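Local coordinates for COG1633: Uncharacterized conserved protein (Magnetospirillum magnetotacticum, PDB 2OH3) that is of unknown function but binds a zinc ion and belongs to the rubrerythrin family of the ferritin clan, at residues V25-M30 / L98-D103. Numbering follows the deposited sequence. Where two conformers were deposited one is given.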
loop_
_atom_site.group_PDB
_atom_site.type_symbol
_atom_site.label_atom_id
_atom_site.label_comp_id
_atom_site.label_asym_id
_atom_site.label_seq_id
_atom_site.Cartn_x
_atom_site.Cartn_y
_atom_site.Cartn_z
ATOM N N VAL A 25 10.891 -7.005 -5.640
ATOM C CA VAL A 25 12.163 -6.331 -5.806
ATOM C C VAL A 25 12.623 -5.785 -4.481
ATOM O O VAL A 25 13.778 -5.932 -4.089
ATOM C CB VAL A 25 12.091 -5.214 -6.837
ATOM C CG1 VAL A 25 13.320 -4.333 -6.773
ATOM C CG2 VAL A 25 11.962 -5.815 -8.246
ATOM N N GLU A 26 11.695 -5.171 -3.768
ATOM C CA GLU A 26 11.926 -4.587 -2.452
ATOM C C GLU A 26 12.409 -5.631 -1.445
ATOM O O GLU A 26 13.411 -5.426 -0.766
ATOM C CB GLU A 26 10.615 -3.887 -2.049
ATOM C CG GLU A 26 10.578 -3.187 -0.797
ATOM C CD GLU A 26 9.278 -2.357 -0.686
ATOM O OE1 GLU A 26 8.222 -2.953 -0.383
ATOM O OE2 GLU A 26 9.315 -1.122 -0.928
ATOM N N LEU A 27 11.728 -6.767 -1.390
ATOM C CA LEU A 27 12.157 -7.851 -0.523
ATOM C C LEU A 27 13.511 -8.450 -0.952
ATOM O O LEU A 27 14.340 -8.763 -0.090
ATOM C CB LEU A 27 11.084 -8.964 -0.430
ATOM C CG LEU A 27 9.719 -8.665 0.204
ATOM C CD1 LEU A 27 8.814 -9.847 -0.047
ATOM C CD2 LEU A 27 9.821 -8.373 1.690
ATOM N N ALA A 28 13.732 -8.593 -2.263
ATOM C CA ALA A 28 15.019 -9.068 -2.779
ATOM C C ALA A 28 16.143 -8.154 -2.285
ATOM O O ALA A 28 17.156 -8.604 -1.784
ATOM C CB ALA A 28 14.996 -9.083 -4.304
ATOM N N ASP A 29 15.923 -6.854 -2.420
ATOM C CA ASP A 29 16.903 -5.852 -2.049
ATOM C C ASP A 29 17.268 -5.965 -0.592
ATOM O O ASP A 29 18.443 -5.810 -0.225
ATOM C CB ASP A 29 16.382 -4.437 -2.341
ATOM C CG ASP A 29 16.470 -4.070 -3.812
ATOM O OD1 ASP A 29 17.059 -4.806 -4.613
ATOM O OD2 ASP A 29 15.932 -3.030 -4.192
HETATM N N MSE A 30 16.257 -6.193 0.242
HETATM C CA MSE A 30 16.498 -6.308 1.666
HETATM C C MSE A 30 17.214 -7.588 2.033
HETATM O O MSE A 30 18.083 -7.578 2.922
HETATM C CB MSE A 30 15.211 -6.238 2.441
HETATM C CG MSE A 30 14.898 -4.853 2.844
HETATM SE SE MSE A 30 13.636 -4.962 4.231
HETATM C CE MSE A 30 12.283 -5.547 3.062
ATOM N N LEU A 98 9.508 -14.147 3.862
ATOM C CA LEU A 98 8.890 -15.234 3.152
ATOM C C LEU A 98 7.426 -15.402 3.541
ATOM O O LEU A 98 6.592 -15.701 2.698
ATOM C CB LEU A 98 9.613 -16.544 3.430
ATOM C CG LEU A 98 10.952 -16.896 2.828
ATOM C CD1 LEU A 98 11.576 -18.099 3.594
ATOM C CD2 LEU A 98 10.822 -17.220 1.344
ATOM N N ARG A 99 7.135 -15.312 4.839
ATOM C CA ARG A 99 5.765 -15.418 5.316
ATOM C C ARG A 99 4.897 -14.265 4.831
ATOM O O ARG A 99 3.741 -14.460 4.561
ATOM C CB ARG A 99 5.733 -15.482 6.831
ATOM C CG ARG A 99 6.118 -16.900 7.330
ATOM C CD ARG A 99 5.690 -17.234 8.757
ATOM N NE ARG A 99 4.247 -17.360 8.973
ATOM C CZ ARG A 99 3.447 -18.307 8.465
ATOM N NH1 ARG A 99 3.889 -19.253 7.621
ATOM N NH2 ARG A 99 2.159 -18.292 8.781
ATOM N N TYR A 100 5.464 -13.065 4.793
ATOM C CA TYR A 100 4.774 -11.876 4.284
ATOM C C TYR A 100 4.452 -12.094 2.803
ATOM O O TYR A 100 3.321 -11.839 2.296
ATOM C CB TYR A 100 5.703 -10.639 4.460
ATOM C CG TYR A 100 5.168 -9.353 3.840
ATOM C CD1 TYR A 100 3.921 -8.869 4.197
ATOM C CD2 TYR A 100 5.908 -8.641 2.906
ATOM C CE1 TYR A 100 3.405 -7.719 3.636
ATOM C CE2 TYR A 100 5.402 -7.475 2.345
ATOM C CZ TYR A 100 4.152 -7.029 2.730
ATOM O OH TYR A 100 3.629 -5.874 2.210
ATOM N N ALA A 101 5.443 -12.569 2.088
ATOM C CA ALA A 101 5.253 -12.808 0.642
ATOM C C ALA A 101 4.192 -13.868 0.429
ATOM O O ALA A 101 3.268 -13.709 -0.356
ATOM C CB ALA A 101 6.575 -13.254 -0.021
ATOM N N ARG A 102 4.295 -14.953 1.180
ATOM C CA ARG A 102 3.291 -15.997 1.120
ATOM C C ARG A 102 1.844 -15.536 1.386
ATOM O O ARG A 102 0.939 -15.973 0.690
ATOM C CB ARG A 102 3.650 -17.096 2.093
ATOM C CG ARG A 102 2.731 -18.285 1.999
ATOM C CD ARG A 102 3.065 -19.230 3.126
ATOM N NE ARG A 102 2.057 -20.265 3.214
ATOM C CZ ARG A 102 1.131 -20.347 4.170
ATOM N NH1 ARG A 102 1.073 -19.438 5.141
ATOM N NH2 ARG A 102 0.249 -21.345 4.127
ATOM N N ASP A 103 1.634 -14.771 2.462
ATOM C CA ASP A 103 0.332 -14.154 2.745
ATOM C C ASP A 103 -0.313 -13.461 1.556
ATOM O O ASP A 103 -1.487 -13.650 1.249
ATOM C CB ASP A 103 0.475 -13.117 3.850
ATOM C CG ASP A 103 0.492 -13.728 5.211
ATOM O OD1 ASP A 103 0.291 -14.973 5.316
ATOM O OD2 ASP A 103 0.788 -12.967 6.168
#
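Leu27 shows how a single branched side chain can join two helices, each of its methyl groups serving a different residue opposite. One methyl, CD1, meets the methyl CB of Ala101 at 4.1 Å; the other, CD2, comes to the rim of the Tyr100 ring, 4.1 Å from Tyr100 CD2 and near the ring plane, so that the aromatic face is not what Leu27 uses. Leu27 CB already points toward helix 94-118, and with CG anti to the carbonyl carbon (chi1 -65°) both methyls reach it. Tyr100 instead has CG anti to its backbone N (chi1 174°), which brings the edge of its ring to Leu27, the two side chains crossing at a slant, while Ala101 meets the CD1 branch with its single methyl. The backbones stay well apart, 8.6 Å between the CA atoms of Leu27 and Ala101, and the two segments share a modest 108 Å² of buried surface.

These meetings are wholly apolar, and the polar end of Tyr100 is satisfied elsewhere: its OH hydrogen-bonds to the carbonyl oxygen of Lys77, while Trp76 packs edge-to-face with its ring. Together these partners would hold the phenol in place beside Leu27. On the neighbouring helix 37-61, Phe43 also touches Leu27. Glu26, the residue before Leu27, forms a salt bridge with Arg23 and a hydrogen bond with Ser71 of the second subunit, so the second subunit lies against helix 6-33 beside this contact.

All three touching residues are buried, and the side chain of Ala101 is about 9 Å from the bound zinc ion, whose ligands include Glu105 on the same helix, one turn further along. The arrangement thus joins helices 6-33 and 94-118 within the interior of a four-helix bundle, the fold of the ferritin clan to which rubrerythrins belong.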